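Local coordinates for protein alternansucrase (Leuconostoc mesenteroides, PDB 6HVG) that belongs to glycosyl hydrolase family 70, carries repeats of the choline-binding kind, and binds a calcium ion, at residues D775-F779 and L1102-N1107; P1086-G1092 and N1107-T1113. All blocks are in the same frame, centred on the assembly; numbering follows the deposited sequence.

Interaction 1. Residues D775-F779 and L1102-N1107; sequences DTFTF and LDSFLN
Phe777 and Phe1105 form a T-shaped pair. The edge of Phe1105 is turned to the face of Phe777, with the centroids 5.1 Å apart and the planes at 86°. Phe1105 CE1 stands over the centre of the Phe777 ring. In both residues CG sits between the backbone N and the carbonyl carbon (chi1 55° for Phe777, 60° for Phe1105). In Phe777 this torsion carries the ring in toward helix 1102-1105. The Phe1105 ring is held between two groups. Leu1102 CA of its own helix lies on one face. On the other is Thr776 CG2, 4.2 Å from the ring centroid in a CH-pi contact.

Leu1106 works with both of its methyl groups. Its CD1 approaches Phe777 CZ to 3.5 Å. Its CD2 lies over a face of Phe779, 4.1 Å from that ring's centroid but displaced toward the rim. It also reaches Phe777 CE1 at 3.6 Å, so Leu1106 bridges two aromatic rings. Leu1102 CD1 meets the edge of Phe777, 4.1 Å from CZ. Leu782 of helix 779-793 and Met764 of helix 757-766 add further apolar cover to Phe777.

The two segments are held together by ring faces, ring edges and methyl groups. Their mutual position therefore rests on shape fit and burial of apolar surface rather than on directional polar bonds.

Interaction 2. Residues P1086-G1092 and N1107-T1113; sequences PQYRSSG and NNGYAFT
Phe1112 has CG between the backbone N and the carbonyl carbon (chi1 44°), and Tyr1088 has CG anti to its carbonyl carbon (chi1 -43°). With these torsions the two side chains lie side by side and point the same way. The rings meet obliquely, with planes at 57° and centroids 5.2 Å apart. Tyr1088 CB packs on Phe1112 CD2 at 3.8 Å. The carbonyl O of Gly1109 lies at the Tyr1088 ring edge, near its plane.

At the start of its segment Pro1086 meets Tyr1110. Pro1086 CG stands over the centre of the Tyr1110 ring in a CH-pi contact, 3.6 Å from the centroid.

Segment 1086-1092 follows strand 1081-1083 of the parallel eight-stranded sheet that forms the TIM-type barrel of this family. Tyr1088 OH makes a hydrogen bond to Asp1155 O on the neighbouring barrel strand, 1151-1156. Beyond the barrel strand, Ser1090 and Phe1112 make an antiparallel, non-hydrogen-bonded bridge, and their side chains diverge. Next to it Ser1091 N donates to Ala1111 O at 3.1 Å.

Two side chains shape the backbone locally. Ser1090 OG, anti to its backbone N, accepts from Gly1092 N at 2.8 Å, an ST turn. Asn1108 OD1 accepts from Tyr1110 N, also at 2.8 Å, an Asx turn. Gly1109 is the middle residue of this Asx turn. It has positive phi and no side chain, and its CA faces Pro1086 O at 3.6 Å in a CA-H...O contact. Ser1091 CB rests on Thr1113 CG2, while Ser1091 OG is hydrogen-bonded to Ser1104 OG.

Overall arrangement
From the N terminus, 775-779 comes first, leading into helix 779-793. Segment 1086-1092 follows barrel strand 1081-1083. Next come 1102-1107, with its short helix, and 1107-1113. The segments alternate, so the two contacts cross. Interaction 1 closes a long loop of 322 residues, which includes barrel strands 821-825, 1045-1047 and 1081-1083. Interaction 2 closes a short one of 14 residues, within which helix 1102-1105 lies. Asn1107 belongs to both. The contacts also touch directly: Ser1104 OG probably hydrogen-bonds to Gly1092 O. Together they tie the start of helix 779-793 to the loop that follows strand 1081-1083.

Interaction 1. Residues D775-F779 and L1102-N1107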
loop_
_atom_site.group_PDB
_atom_site.type_symbol
_atom_site.label_atom_id
_atom_site.label_comp_id
_atom_site.label_asym_id
_atom_site.label_seq_id
_atom_site.Cartn_x
_atom_site.Cartn_y
_atom_site.Cartn_z
ATOM N N ASP A 775 1.556 4.988 8.876
ATOM C CA ASP A 775 2.085 5.574 10.098
ATOM C C ASP A 775 2.301 4.496 11.186
ATOM O O ASP A 775 1.527 3.553 11.286
ATOM C CB ASP A 775 1.089 6.630 10.590
ATOM C CG ASP A 775 1.722 7.960 10.917
ATOM O OD1 ASP A 775 2.943 8.131 10.678
ATOM O OD2 ASP A 775 0.965 8.847 11.397
ATOM N N THR A 776 3.352 4.652 11.984
ATOM C CA THR A 776 3.613 3.767 13.103
ATOM C C THR A 776 2.748 4.162 14.297
ATOM O O THR A 776 2.750 5.326 14.700
ATOM C CB THR A 776 5.083 3.854 13.529
ATOM O OG1 THR A 776 5.884 3.368 12.469
ATOM C CG2 THR A 776 5.404 2.958 14.731
ATOM N N PHE A 777 2.044 3.192 14.886
ATOM C CA PHE A 777 1.235 3.471 16.060
ATOM C C PHE A 777 1.644 2.560 17.205
ATOM O O PHE A 777 2.026 1.416 16.996
ATOM C CB PHE A 777 -0.289 3.410 15.789
ATOM C CG PHE A 777 -0.763 2.141 15.185
ATOM C CD1 PHE A 777 -1.062 1.056 15.988
ATOM C CD2 PHE A 777 -0.950 2.051 13.824
ATOM C CE1 PHE A 777 -1.501 -0.123 15.450
ATOM C CE2 PHE A 777 -1.418 0.884 13.266
ATOM C CZ PHE A 777 -1.692 -0.211 14.081
ATOM N N THR A 778 1.539 3.089 18.416
ATOM C CA THR A 778 1.890 2.379 19.611
ATOM C C THR A 778 0.661 1.526 20.020
ATOM O O THR A 778 -0.452 1.729 19.550
ATOM C CB THR A 778 2.372 3.393 20.693
ATOM O OG1 THR A 778 3.474 2.832 21.398
ATOM C CG2 THR A 778 1.287 3.753 21.682
ATOM N N PHE A 779 0.878 0.556 20.887
ATOM C CA PHE A 779 -0.226 -0.275 21.387
ATOM C C PHE A 779 -1.298 0.516 22.130
ATOM O O PHE A 779 -2.481 0.218 21.973
ATOM C CB PHE A 779 0.272 -1.401 22.298
ATOM C CG PHE A 779 0.532 -2.683 21.574
ATOM C CD1 PHE A 779 -0.535 -3.453 21.103
ATOM C CD2 PHE A 779 1.834 -3.134 21.368
ATOM C CE1 PHE A 779 -0.306 -4.653 20.451
ATOM C CE2 PHE A 779 2.061 -4.328 20.706
ATOM C CZ PHE A 779 0.993 -5.081 20.240
ATOM N N LEU A 1102 3.029 -2.700 10.173
ATOM C CA LEU A 1102 2.218 -2.989 11.364
ATOM C C LEU A 1102 2.303 -4.442 11.875
ATOM O O LEU A 1102 2.226 -4.678 13.079
ATOM C CB LEU A 1102 0.768 -2.535 11.191
ATOM C CG LEU A 1102 -0.311 -3.328 10.439
ATOM C CD1 LEU A 1102 -1.638 -2.711 10.778
ATOM C CD2 LEU A 1102 -0.119 -3.272 8.940
ATOM N N ASP A 1103 2.503 -5.397 10.967
ATOM C CA ASP A 1103 2.779 -6.785 11.350
ATOM C C ASP A 1103 3.922 -6.876 12.345
ATOM O O ASP A 1103 3.883 -7.693 13.257
ATOM C CB ASP A 1103 3.140 -7.643 10.139
ATOM C CG ASP A 1103 1.950 -7.974 9.274
ATOM O OD1 ASP A 1103 0.847 -7.489 9.593
ATOM O OD2 ASP A 1103 2.151 -8.714 8.251
ATOM N N SER A 1104 4.942 -6.047 12.151
ATOM C CA SER A 1104 6.144 -6.123 12.951
ATOM C C SER A 1104 5.910 -5.497 14.303
ATOM O O SER A 1104 6.172 -6.125 15.334
ATOM C CB SER A 1104 7.325 -5.459 12.249
ATOM O OG SER A 1104 8.547 -5.825 12.868
ATOM N N PHE A 1105 5.423 -4.271 14.333
ATOM C CA PHE A 1105 5.281 -3.589 15.622
ATOM C C PHE A 1105 4.032 -3.993 16.407
ATOM O O PHE A 1105 3.968 -3.760 17.617
ATOM C CB PHE A 1105 5.433 -2.056 15.492
ATOM C CG PHE A 1105 4.434 -1.382 14.587
ATOM C CD1 PHE A 1105 3.148 -1.139 15.029
ATOM C CD2 PHE A 1105 4.807 -0.913 13.331
ATOM C CE1 PHE A 1105 2.230 -0.508 14.222
ATOM C CE2 PHE A 1105 3.878 -0.263 12.519
ATOM C CZ PHE A 1105 2.580 -0.071 12.961
ATOM N N LEU A 1106 3.065 -4.629 15.749
ATOM C CA LEU A 1106 1.961 -5.261 16.471
ATOM C C LEU A 1106 2.203 -6.745 16.817
ATOM O O LEU A 1106 1.320 -7.417 17.320
ATOM C CB LEU A 1106 0.636 -5.080 15.714
ATOM C CG LEU A 1106 0.103 -3.639 15.588
ATOM C CD1 LEU A 1106 -1.229 -3.636 14.862
ATOM C CD2 LEU A 1106 -0.057 -3.020 16.958
ATOM N N ASN A 1107 3.395 -7.249 16.555
ATOM C CA ASN A 1107 3.796 -8.571 17.005
ATOM C C ASN A 1107 2.833 -9.701 16.658
ATOM O O ASN A 1107 2.725 -10.693 17.394
ATOM C CB ASN A 1107 4.060 -8.539 18.509
ATOM C CG ASN A 1107 5.127 -7.519 18.893
ATOM O OD1 ASN A 1107 6.070 -7.282 18.155
ATOM N ND2 ASN A 1107 4.970 -6.916 20.047
#

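Interaction 2. Residues P1086-G1092 and N1107-T1113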
loop_
_atom_site.group_PDB
_atom_site.type_symbol
_atom_site.label_atom_id
_atom_site.label_comp_id
_atom_site.label_asym_id
_atom_site.label_seq_id
_atom_site.Cartn_x
_atom_site.Cartn_y
_atom_site.Cartn_z
ATOM N N PRO A 1086 0.013 -17.156 13.006
ATOM C CA PRO A 1086 1.397 -17.564 12.798
ATOM C C PRO A 1086 2.177 -17.410 14.084
ATOM O O PRO A 1086 2.156 -16.334 14.698
ATOM C CB PRO A 1086 1.904 -16.579 11.752
ATOM C CG PRO A 1086 1.006 -15.391 11.892
ATOM C CD PRO A 1086 -0.332 -15.989 12.185
ATOM N N GLN A 1087 2.856 -18.480 14.493
ATOM C CA GLN A 1087 3.428 -18.561 15.840
ATOM C C GLN A 1087 4.880 -18.114 15.929
ATOM O O GLN A 1087 5.540 -18.314 16.965
ATOM C CB GLN A 1087 3.325 -19.990 16.345
ATOM C CG GLN A 1087 1.901 -20.488 16.453
ATOM C CD GLN A 1087 1.121 -19.722 17.478
ATOM O OE1 GLN A 1087 1.555 -19.606 18.617
ATOM N NE2 GLN A 1087 -0.038 -19.198 17.086
ATOM N N TYR A 1088 5.368 -17.458 14.880
ATOM C CA TYR A 1088 6.803 -17.180 14.753
ATOM C C TYR A 1088 7.149 -15.936 15.554
ATOM O O TYR A 1088 6.323 -15.047 15.704
ATOM C CB TYR A 1088 7.142 -17.041 13.284
ATOM C CG TYR A 1088 6.435 -18.119 12.491
ATOM C CD1 TYR A 1088 6.828 -19.441 12.588
ATOM C CD2 TYR A 1088 5.332 -17.826 11.695
ATOM C CE1 TYR A 1088 6.172 -20.430 11.900
ATOM C CE2 TYR A 1088 4.681 -18.816 10.996
ATOM C CZ TYR A 1088 5.107 -20.119 11.111
ATOM O OH TYR A 1088 4.462 -21.138 10.451
ATOM N N ARG A 1089 8.349 -15.887 16.104
ATOM C CA ARG A 1089 8.735 -14.760 16.965
ATOM C C ARG A 1089 8.778 -13.440 16.201
ATOM O O ARG A 1089 9.489 -13.328 15.190
ATOM C CB ARG A 1089 10.103 -14.978 17.610
ATOM C CG ARG A 1089 10.526 -13.774 18.440
ATOM C CD ARG A 1089 11.668 -14.079 19.370
ATOM N NE ARG A 1089 11.496 -15.346 20.075
ATOM C CZ ARG A 1089 10.616 -15.565 21.052
ATOM N NH1 ARG A 1089 9.796 -14.608 21.475
ATOM N NH2 ARG A 1089 10.579 -16.746 21.639
ATOM N N SER A 1090 8.063 -12.444 16.721
ATOM C CA SER A 1090 7.986 -11.152 16.066
ATOM C C SER A 1090 9.339 -10.447 16.022
ATOM O O SER A 1090 10.133 -10.522 16.975
ATOM C CB SER A 1090 6.983 -10.251 16.759
ATOM O OG SER A 1090 7.042 -8.929 16.237
ATOM N N SER A 1091 9.577 -9.762 14.903
ATOM C CA SER A 1091 10.744 -8.904 14.739
ATOM C C SER A 1091 10.552 -7.579 15.482
ATOM O O SER A 1091 11.515 -6.839 15.691
ATOM C CB SER A 1091 11.019 -8.641 13.263
ATOM O OG SER A 1091 9.865 -8.124 12.630
ATOM N N GLY A 1092 9.317 -7.283 15.874
ATOM C CA GLY A 1092 9.054 -6.226 16.846
ATOM C C GLY A 1092 9.342 -4.811 16.363
ATOM O O GLY A 1092 8.988 -4.446 15.240
ATOM N N ASN A 1107 3.395 -7.249 16.555
ATOM C CA ASN A 1107 3.796 -8.571 17.005
ATOM C C ASN A 1107 2.833 -9.701 16.658
ATOM O O ASN A 1107 2.725 -10.693 17.394
ATOM C CB ASN A 1107 4.060 -8.539 18.509
ATOM C CG ASN A 1107 5.127 -7.519 18.893
ATOM O OD1 ASN A 1107 6.070 -7.282 18.155
ATOM N ND2 ASN A 1107 4.970 -6.916 20.047
ATOM N N ASN A 1108 2.164 -9.576 15.518
ATOM C CA ASN A 1108 1.125 -10.529 15.174
ATOM C C ASN A 1108 1.642 -11.851 14.646
ATOM O O ASN A 1108 0.867 -12.813 14.486
ATOM C CB ASN A 1108 0.096 -9.920 14.220
ATOM C CG ASN A 1108 0.675 -9.575 12.882
ATOM O OD1 ASN A 1108 1.637 -10.189 12.442
ATOM N ND2 ASN A 1108 0.060 -8.623 12.204
ATOM N N GLY A 1109 2.942 -11.902 14.360
ATOM C CA GLY A 1109 3.582 -13.159 13.938
ATOM C C GLY A 1109 3.837 -13.282 12.456
ATOM O O GLY A 1109 4.598 -14.148 12.045
ATOM N N TYR A 1110 3.199 -12.423 11.653
ATOM C CA TYR A 1110 3.470 -12.381 10.214
ATOM C C TYR A 1110 4.820 -11.774 9.869
ATOM O O TYR A 1110 5.326 -12.016 8.780
ATOM C CB TYR A 1110 2.362 -11.654 9.450
ATOM C CG TYR A 1110 1.148 -12.519 9.257
ATOM C CD1 TYR A 1110 1.180 -13.608 8.387
ATOM C CD2 TYR A 1110 -0.009 -12.297 9.976
ATOM C CE1 TYR A 1110 0.079 -14.427 8.220
ATOM C CE2 TYR A 1110 -1.110 -13.113 9.812
ATOM C CZ TYR A 1110 -1.064 -14.168 8.939
ATOM O OH TYR A 1110 -2.173 -14.969 8.808
ATOM N N ALA A 1111 5.406 -11.007 10.792
ATOM C CA ALA A 1111 6.738 -10.433 10.596
ATOM C C ALA A 1111 7.675 -11.028 11.629
ATOM O O ALA A 1111 7.530 -10.778 12.809
ATOM C CB ALA A 1111 6.688 -8.916 10.721
ATOM N N PHE A 1112 8.657 -11.786 11.167
ATOM C CA PHE A 1112 9.518 -12.524 12.052
ATOM C C PHE A 1112 10.968 -12.520 11.599
ATOM O O PHE A 1112 11.262 -12.388 10.428
ATOM C CB PHE A 1112 9.042 -13.978 12.151
ATOM C CG PHE A 1112 8.679 -14.594 10.829
ATOM C CD1 PHE A 1112 9.656 -15.166 10.029
ATOM C CD2 PHE A 1112 7.357 -14.609 10.403
ATOM C CE1 PHE A 1112 9.334 -15.713 8.811
ATOM C CE2 PHE A 1112 7.016 -15.168 9.185
ATOM C CZ PHE A 1112 8.014 -15.724 8.387
ATOM N N THR A 1113 11.868 -12.681 12.564
ATOM C CA THR A 1113 13.302 -12.827 12.323
ATOM C C THR A 1113 13.719 -14.294 12.199
ATOM O O THR A 1113 14.531 -14.631 11.353
ATOM C CB THR A 1113 14.101 -12.225 13.494
ATOM O OG1 THR A 1113 13.529 -12.688 14.734
ATOM C CG2 THR A 1113 14.067 -10.689 13.421
#